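Local coordinates for protein protoporphyrinogen oxidase (Exiguobacterium sibiricum, PDB 3LOV) that probably oxidises coproporphyrinogen III to coproporphyrin III with molecular oxygen, using bound FAD, in the coproporphyrin-dependent route to heme b, at residues A[51-56]-A[314-319]; A[379-384]-A[399-404]; A[387-390]-A[395-398]. All blocks are in the same frame, centred on the assembly; numbering follows the deposited sequence.

Strand 307-318 and its edge neighbour 400-411 tie the three contacts together. Contact 1 is buried, on the sheet face that meets the 51-56 segment; there hydrocarbon side chains and an aromatic ring do the work, helped by one bridging water. Contacts 2 and 3 both use helix 377-392 on the other face and are only partly buried. In contact 2 a glutamine amide and a leucine lie on the edge strand without a hydrogen bond across; contact 3, nearer the surface, adds a straight carboxylate-to-backbone bond in the loop after the helix. The backbone of I316 pairs with K399 and Q400, joining contacts 1 and 2, while M315 and F317 reach contact 3.

Contact 1: residues A[51-56]-A[314-319]; sequences DGFTIE and TMIFDQ
The hydroxyl OG1 of T314 lies 2.7 Å from a water oxygen, and that water donates a hydrogen bond to the carbonyl O of E56, so the E56-T314 end of the contact is bridged rather than bonded. E56 O also receives a weak hydrogen bond from R361 NH1. The motif is a β-hairpin, strand 47-48 paired with 55-56, whose turn and second strand (F53 and I55) pack on one face of the mixed sheet of this FAD-dependent amine oxidoreductase fold; T314 and I316 project from that face, on strand 307-318, toward the hairpin. No hydrogen bond links the two segments directly, and their backbones stay apart. I55 fills the middle: its CG2 touches T314 CG2 at 3.8 Å, while CD1 meets I316 CD1, also at 3.8 Å. F53 closes the other end, its ring turning a face to I316, and is fixed by an edge-to-face contact with H357. I316 holds CG1 anti to its carbonyl carbon and extends beyond it (chi2 160°), which carries CD1 over the F53 ring in a CH-pi contact, 3.9 Å from the centroid and 12° off the normal. Its other branch reaches the rim of the same ring, I316 CG2 lying 3.6 Å from F53 CZ.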
loop_
_atom_site.group_PDB
_atom_site.type_symbol
_atom_site.label_atom_id
_atom_site.label_comp_id
_atom_site.label_asym_id
_atom_site.label_seq_id
_atom_site.Cartn_x
_atom_site.Cartn_y
_atom_site.Cartn_z
ATOM N N ASP A 51 -20.814 -16.066 -6.138
ATOM C CA ASP A 51 -20.575 -17.519 -6.160
ATOM C C ASP A 51 -19.794 -18.072 -4.999
ATOM O O ASP A 51 -19.006 -18.984 -5.183
ATOM C CB ASP A 51 -19.891 -17.893 -7.472
ATOM C CG ASP A 51 -20.645 -17.360 -8.675
ATOM O OD1 ASP A 51 -21.816 -16.959 -8.510
ATOM O OD2 ASP A 51 -20.073 -17.328 -9.774
ATOM N N GLY A 52 -19.998 -17.515 -3.808
ATOM C CA GLY A 52 -19.263 -17.954 -2.623
ATOM C C GLY A 52 -17.799 -17.495 -2.575
ATOM O O GLY A 52 -17.100 -17.740 -1.580
ATOM N N PHE A 53 -17.332 -16.793 -3.608
ATOM C CA PHE A 53 -15.976 -16.205 -3.575
ATOM C C PHE A 53 -15.931 -14.891 -2.759
ATOM O O PHE A 53 -16.893 -14.135 -2.750
ATOM C CB PHE A 53 -15.472 -15.925 -5.001
ATOM C CG PHE A 53 -15.332 -17.146 -5.871
ATOM C CD1 PHE A 53 -14.366 -18.089 -5.610
ATOM C CD2 PHE A 53 -16.151 -17.312 -6.991
ATOM C CE1 PHE A 53 -14.243 -19.222 -6.412
ATOM C CE2 PHE A 53 -16.032 -18.426 -7.815
ATOM C CZ PHE A 53 -15.067 -19.382 -7.525
ATOM N N THR A 54 -14.819 -14.644 -2.060
ATOM C CA THR A 54 -14.496 -13.317 -1.486
ATOM C C THR A 54 -13.043 -12.982 -1.900
ATOM O O THR A 54 -12.061 -13.389 -1.261
ATOM C CB THR A 54 -14.661 -13.269 0.059
ATOM O OG1 THR A 54 -15.960 -13.755 0.426
ATOM C CG2 THR A 54 -14.490 -11.862 0.620
ATOM N N ILE A 55 -12.910 -12.268 -3.001
ATOM C CA ILE A 55 -11.605 -12.064 -3.641
ATOM C C ILE A 55 -11.365 -10.566 -3.743
ATOM O O ILE A 55 -12.193 -9.858 -4.302
ATOM C CB ILE A 55 -11.591 -12.721 -5.026
ATOM C CG1 ILE A 55 -11.689 -14.249 -4.899
ATOM C CG2 ILE A 55 -10.321 -12.365 -5.806
ATOM C CD1 ILE A 55 -11.989 -14.955 -6.225
ATOM N N GLU A 56 -10.245 -10.090 -3.197
ATOM C CA GLU A 56 -9.958 -8.641 -3.177
ATOM C C GLU A 56 -9.457 -8.145 -4.534
ATOM O O GLU A 56 -8.650 -8.800 -5.169
ATOM C CB GLU A 56 -8.958 -8.278 -2.057
ATOM C CG GLU A 56 -9.447 -8.658 -0.644
ATOM C CD GLU A 56 -10.669 -7.889 -0.206
ATOM O OE1 GLU A 56 -11.041 -6.917 -0.893
ATOM O OE2 GLU A 56 -11.252 -8.241 0.854
ATOM N N THR A 314 -6.865 -11.832 -11.493
ATOM C CA THR A 314 -7.173 -12.962 -10.645
ATOM C C THR A 314 -7.753 -14.035 -11.531
ATOM O O THR A 314 -8.639 -13.759 -12.313
ATOM C CB THR A 314 -8.179 -12.610 -9.529
ATOM O OG1 THR A 314 -7.541 -11.770 -8.548
ATOM C CG2 THR A 314 -8.681 -13.894 -8.859
HETATM N N MSE A 315 -7.209 -15.247 -11.429
HETATM C CA MSE A 315 -7.688 -16.401 -12.214
HETATM C C MSE A 315 -8.227 -17.491 -11.286
HETATM O O MSE A 315 -7.503 -17.959 -10.404
HETATM C CB MSE A 315 -6.543 -16.975 -13.032
HETATM C CG MSE A 315 -6.165 -16.112 -14.200
HETATM SE SE MSE A 315 -4.315 -16.332 -14.681
HETATM C CE MSE A 315 -4.668 -15.756 -16.468
ATOM N N ILE A 316 -9.497 -17.847 -11.496
ATOM C CA ILE A 316 -10.204 -18.847 -10.714
ATOM C C ILE A 316 -10.146 -20.138 -11.517
ATOM O O ILE A 316 -10.591 -20.188 -12.644
ATOM C CB ILE A 316 -11.692 -18.469 -10.469
ATOM C CG1 ILE A 316 -11.814 -17.325 -9.442
ATOM C CG2 ILE A 316 -12.484 -19.720 -9.981
ATOM C CD1 ILE A 316 -13.141 -16.564 -9.479
ATOM N N PHE A 317 -9.586 -21.177 -10.912
ATOM C CA PHE A 317 -9.522 -22.509 -11.506
ATOM C C PHE A 317 -10.302 -23.486 -10.675
ATOM O O PHE A 317 -10.335 -23.360 -9.445
ATOM C CB PHE A 317 -8.089 -23.011 -11.482
ATOM C CG PHE A 317 -7.145 -22.168 -12.262
ATOM C CD1 PHE A 317 -6.939 -22.412 -13.621
ATOM C CD2 PHE A 317 -6.463 -21.122 -11.647
ATOM C CE1 PHE A 317 -6.047 -21.633 -14.354
ATOM C CE2 PHE A 317 -5.575 -20.352 -12.366
ATOM C CZ PHE A 317 -5.367 -20.594 -13.724
ATOM N N ASP A 318 -10.867 -24.508 -11.312
ATOM C CA ASP A 318 -11.386 -25.644 -10.557
ATOM C C ASP A 318 -10.250 -26.199 -9.684
ATOM O O ASP A 318 -9.080 -26.161 -10.077
ATOM C CB ASP A 318 -11.968 -26.715 -11.495
ATOM C CG ASP A 318 -13.406 -26.411 -11.903
ATOM O OD1 ASP A 318 -14.215 -26.086 -11.002
ATOM O OD2 ASP A 318 -13.729 -26.500 -13.114
ATOM N N GLN A 319 -10.598 -26.655 -8.481
ATOM C CA GLN A 319 -9.605 -27.084 -7.502
ATOM C C GLN A 319 -8.600 -28.010 -8.164
ATOM O O GLN A 319 -8.985 -28.888 -8.928
ATOM C CB GLN A 319 -10.283 -27.779 -6.325
ATOM C CG GLN A 319 -9.325 -28.116 -5.189
ATOM C CD GLN A 319 -9.793 -27.570 -3.845
ATOM O OE1 GLN A 319 -10.133 -26.394 -3.726
ATOM N NE2 GLN A 319 -9.794 -28.419 -2.826
HETATM O O HOH W 1 -9.193 -9.725 -7.990
#

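Contact 2: residues A[379-384]-A[399-404]; sequences VLQQAV and KQVIIS
Q381 lays its carboxamide against V401 in a van der Waals contact without a hydrogen bond, at the point where helix and strand backbones come nearest. With CG anti to the backbone N (chi1 175°) and the chain extended beyond it, the carboxamide of Q381 is carried out to the strand, where V401 sits over one of its faces, CG2 on the NE2 side and CG1 on the OE1 side: Q381 NE2 lies 3.4 Å from V401 CG2, and Q381 OE1 lies 3.9 Å from V401 CG1. With an alanine here, V401 would probably lose the amide that covers its two methyls, leaving a gap between helix and strand.

The second kind of interaction is purely apolar. L380 and I403 lie alongside one another, pointing contrary ways, with L380 CD2 4.0 Å from I403 CG2. L380 also touches A311 and V364, so one helix residue spans three strands of the sheet. On the strand side, V401 and I403 turn toward the helix, whereas Q400 and S404 point the other way.

Ahead of V401, K399 and Q400 both face I316 in a classic beta bulge. The axes of the short helix and strand segments approach to 10.3 Å, at 116° between their directions. Helix 377-392 links two parallel strands, 357-364 and 400-411, that have antiparallel strand 307-318 between them, and lies across their face: a beta-alpha-beta crossover.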
loop_
_atom_site.group_PDB
_atom_site.type_symbol
_atom_site.label_atom_id
_atom_site.label_comp_id
_atom_site.label_asym_id
_atom_site.label_seq_id
_atom_site.Cartn_x
_atom_site.Cartn_y
_atom_site.Cartn_z
ATOM N N VAL A 379 -5.074 -8.393 -23.949
ATOM C CA VAL A 379 -3.608 -8.298 -23.947
ATOM C C VAL A 379 -2.997 -8.491 -22.535
ATOM O O VAL A 379 -1.990 -9.174 -22.367
ATOM C CB VAL A 379 -3.142 -6.973 -24.569
ATOM C CG1 VAL A 379 -1.684 -6.778 -24.355
ATOM C CG2 VAL A 379 -3.444 -6.957 -26.057
ATOM N N LEU A 380 -3.621 -7.891 -21.530
ATOM C CA LEU A 380 -3.211 -8.048 -20.123
ATOM C C LEU A 380 -3.377 -9.506 -19.663
ATOM O O LEU A 380 -2.490 -10.108 -19.082
ATOM C CB LEU A 380 -4.065 -7.127 -19.263
ATOM C CG LEU A 380 -3.772 -6.896 -17.792
ATOM C CD1 LEU A 380 -2.267 -6.620 -17.540
ATOM C CD2 LEU A 380 -4.629 -5.724 -17.341
ATOM N N GLN A 381 -4.524 -10.079 -19.959
ATOM C CA GLN A 381 -4.784 -11.452 -19.604
ATOM C C GLN A 381 -3.808 -12.425 -20.268
ATOM O O GLN A 381 -3.281 -13.332 -19.620
ATOM C CB GLN A 381 -6.190 -11.812 -20.027
ATOM C CG GLN A 381 -6.514 -13.254 -19.799
ATOM C CD GLN A 381 -7.988 -13.463 -19.721
ATOM O OE1 GLN A 381 -8.756 -12.496 -19.651
ATOM N NE2 GLN A 381 -8.407 -14.727 -19.737
ATOM N N GLN A 382 -3.561 -12.213 -21.556
ATOM C CA GLN A 382 -2.677 -13.093 -22.309
ATOM C C GLN A 382 -1.237 -13.039 -21.750
ATOM O O GLN A 382 -0.611 -14.074 -21.554
ATOM C CB GLN A 382 -2.747 -12.753 -23.816
ATOM C CG GLN A 382 -1.862 -13.618 -24.736
ATOM C CD GLN A 382 -2.047 -15.118 -24.517
ATOM O OE1 GLN A 382 -1.073 -15.875 -24.507
ATOM N NE2 GLN A 382 -3.294 -15.550 -24.323
ATOM N N ALA A 383 -0.740 -11.840 -21.444
ATOM C CA ALA A 383 0.581 -11.686 -20.851
ATOM C C ALA A 383 0.672 -12.419 -19.504
ATOM O O ALA A 383 1.628 -13.149 -19.255
ATOM C CB ALA A 383 0.908 -10.206 -20.665
ATOM N N VAL A 384 -0.324 -12.217 -18.646
ATOM C CA VAL A 384 -0.345 -12.883 -17.336
ATOM C C VAL A 384 -0.384 -14.416 -17.524
ATOM O O VAL A 384 0.341 -15.157 -16.838
ATOM C CB VAL A 384 -1.526 -12.380 -16.427
ATOM C CG1 VAL A 384 -1.716 -13.297 -15.177
ATOM C CG2 VAL A 384 -1.282 -10.973 -15.952
ATOM N N LYS A 399 -11.152 -20.849 -15.154
ATOM C CA LYS A 399 -12.597 -20.874 -15.256
ATOM C C LYS A 399 -13.146 -19.449 -15.323
ATOM O O LYS A 399 -14.176 -19.182 -15.929
ATOM C CB LYS A 399 -13.169 -21.625 -14.049
ATOM C CG LYS A 399 -14.669 -21.633 -14.003
ATOM C CD LYS A 399 -15.217 -22.727 -13.074
ATOM C CE LYS A 399 -14.883 -22.470 -11.613
ATOM N NZ LYS A 399 -15.952 -22.979 -10.733
ATOM N N GLN A 400 -12.450 -18.514 -14.701
ATOM C CA GLN A 400 -12.916 -17.131 -14.691
ATOM C C GLN A 400 -11.721 -16.230 -14.409
ATOM O O GLN A 400 -10.816 -16.644 -13.677
ATOM C CB GLN A 400 -13.983 -16.938 -13.622
ATOM C CG GLN A 400 -14.750 -15.623 -13.786
ATOM C CD GLN A 400 -15.592 -15.285 -12.593
ATOM O OE1 GLN A 400 -15.765 -16.094 -11.683
ATOM N NE2 GLN A 400 -16.134 -14.080 -12.588
ATOM N N VAL A 401 -11.724 -15.029 -14.997
ATOM C CA VAL A 401 -10.681 -14.048 -14.774
ATOM C C VAL A 401 -11.310 -12.732 -14.313
ATOM O O VAL A 401 -12.303 -12.314 -14.849
ATOM C CB VAL A 401 -9.787 -13.896 -16.033
ATOM C CG1 VAL A 401 -8.626 -12.976 -15.778
ATOM C CG2 VAL A 401 -9.264 -15.253 -16.439
ATOM N N ILE A 402 -10.740 -12.112 -13.276
ATOM C CA ILE A 402 -11.226 -10.834 -12.735
ATOM C C ILE A 402 -10.048 -9.874 -12.812
ATOM O O ILE A 402 -8.992 -10.093 -12.171
ATOM C CB ILE A 402 -11.724 -10.974 -11.248
ATOM C CG1 ILE A 402 -12.834 -12.047 -11.122
ATOM C CG2 ILE A 402 -12.201 -9.572 -10.661
ATOM C CD1 ILE A 402 -12.915 -12.803 -9.686
ATOM N N ILE A 403 -10.212 -8.829 -13.629
ATOM C CA ILE A 403 -9.192 -7.822 -13.880
ATOM C C ILE A 403 -9.576 -6.496 -13.201
ATOM O O ILE A 403 -10.691 -6.035 -13.341
ATOM C CB ILE A 403 -9.019 -7.576 -15.408
ATOM C CG1 ILE A 403 -8.342 -8.776 -16.090
ATOM C CG2 ILE A 403 -8.190 -6.347 -15.668
ATOM C CD1 ILE A 403 -8.378 -8.684 -17.635
ATOM N N SER A 404 -8.664 -5.913 -12.444
ATOM C CA SER A 404 -8.897 -4.618 -11.807
ATOM C C SER A 404 -7.691 -3.740 -12.054
ATOM O O SER A 404 -6.580 -4.238 -12.199
ATOM C CB SER A 404 -9.107 -4.793 -10.316
ATOM O OG SER A 404 -10.107 -5.770 -10.098
#

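Contact 3: residues A[387-390]-A[395-398]; sequences DLEK and TLEP
E389 keeps CG anti to its carbonyl carbon and runs extended from there (chi2 -166°), a shape that carries its carboxylate out to the N-H edge of the T395-L396 peptide. There OE2 accepts the backbone N-H of L396 in a short, nearly straight hydrogen bond, 2.8 Å between L396 N and E389 OE2 with an angle of 171° at the hydrogen. The donor comes from the anti side of the carboxylate and sits 28° out of its plane. E389 OE2 also rests against T395, 3.3 Å from T395 CA and 3.5 Å from T395 CG2. E389 OE2 lies 3.3 Å from L396 O as well; these are two acceptors, and the bonded N-H probably offsets their mutual repulsion. Beside this polar link, L396 turns its side chain toward the helix, bringing L396 CD1 to 3.7 Å from L388 CB. Together, a charged group and a leucine fasten the loop after helix 377-392 back onto that helix, just before the edge strand begins. The E389-T395 side is nearer the surface, whereas the leucines face the sheet: L388 rests on M315 of strand 307-318 and on I340 and C343 of strand 340-345, while L396 and P398 pack on F317.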
loop_
_atom_site.group_PDB
_atom_site.type_symbol
_atom_site.label_atom_id
_atom_site.label_comp_id
_atom_site.label_asym_id
_atom_site.label_seq_id
_atom_site.Cartn_x
_atom_site.Cartn_y
_atom_site.Cartn_z
ATOM N N ASP A 387 2.949 -15.888 -18.680
ATOM C CA ASP A 387 3.928 -15.896 -17.601
ATOM C C ASP A 387 3.664 -17.108 -16.754
ATOM O O ASP A 387 4.566 -17.896 -16.515
ATOM C CB ASP A 387 3.855 -14.618 -16.745
ATOM C CG ASP A 387 4.520 -13.413 -17.405
ATOM O OD1 ASP A 387 5.165 -13.592 -18.446
ATOM O OD2 ASP A 387 4.411 -12.274 -16.877
ATOM N N LEU A 388 2.426 -17.282 -16.319
ATOM C CA LEU A 388 2.126 -18.346 -15.374
ATOM C C LEU A 388 2.341 -19.738 -15.994
ATOM O O LEU A 388 2.892 -20.641 -15.357
ATOM C CB LEU A 388 0.710 -18.202 -14.829
ATOM C CG LEU A 388 0.526 -17.091 -13.781
ATOM C CD1 LEU A 388 -0.954 -16.930 -13.399
ATOM C CD2 LEU A 388 1.399 -17.357 -12.520
ATOM N N GLU A 389 1.935 -19.907 -17.240
ATOM C CA GLU A 389 2.113 -21.193 -17.890
ATOM C C GLU A 389 3.598 -21.547 -17.965
ATOM O O GLU A 389 3.976 -22.701 -17.877
ATOM C CB GLU A 389 1.467 -21.184 -19.286
ATOM C CG GLU A 389 -0.057 -21.095 -19.234
ATOM C CD GLU A 389 -0.733 -21.412 -20.553
ATOM O OE1 GLU A 389 -0.138 -21.143 -21.627
ATOM O OE2 GLU A 389 -1.871 -21.932 -20.502
ATOM N N LYS A 390 4.443 -20.547 -18.140
ATOM C CA LYS A 390 5.861 -20.797 -18.182
ATOM C C LYS A 390 6.353 -21.117 -16.776
ATOM O O LYS A 390 7.115 -22.059 -16.582
ATOM C CB LYS A 390 6.602 -19.600 -18.750
ATOM C CG LYS A 390 8.086 -19.842 -18.947
ATOM C CD LYS A 390 8.834 -18.556 -19.323
ATOM C CE LYS A 390 10.361 -18.775 -19.249
ATOM N NZ LYS A 390 11.143 -17.517 -19.071
ATOM N N THR A 395 0.151 -25.739 -19.398
ATOM C CA THR A 395 -1.078 -25.073 -19.806
ATOM C C THR A 395 -2.028 -24.902 -18.609
ATOM O O THR A 395 -2.237 -25.840 -17.822
ATOM C CB THR A 395 -1.799 -25.929 -20.859
ATOM O OG1 THR A 395 -0.839 -26.401 -21.807
ATOM C CG2 THR A 395 -2.879 -25.149 -21.569
ATOM N N LEU A 396 -2.591 -23.699 -18.487
ATOM C CA LEU A 396 -3.551 -23.370 -17.426
ATOM C C LEU A 396 -4.836 -22.861 -18.078
ATOM O O LEU A 396 -4.777 -22.009 -18.960
ATOM C CB LEU A 396 -2.965 -22.295 -16.507
ATOM C CG LEU A 396 -1.800 -22.691 -15.582
ATOM C CD1 LEU A 396 -1.057 -21.457 -15.010
ATOM C CD2 LEU A 396 -2.274 -23.619 -14.457
ATOM N N GLU A 397 -5.985 -23.374 -17.653
ATOM C CA GLU A 397 -7.267 -23.028 -18.277
ATOM C C GLU A 397 -8.179 -22.425 -17.214
ATOM O O GLU A 397 -8.973 -23.141 -16.607
ATOM C CB GLU A 397 -7.912 -24.271 -18.916
ATOM N N PRO A 398 -8.071 -21.103 -16.973
ATOM C CA PRO A 398 -8.872 -20.511 -15.884
ATOM C C PRO A 398 -10.366 -20.539 -16.177
ATOM O O PRO A 398 -10.780 -20.319 -17.305
ATOM C CB PRO A 398 -8.349 -19.072 -15.779
ATOM C CG PRO A 398 -7.746 -18.766 -17.082
ATOM C CD PRO A 398 -7.340 -20.080 -17.743
#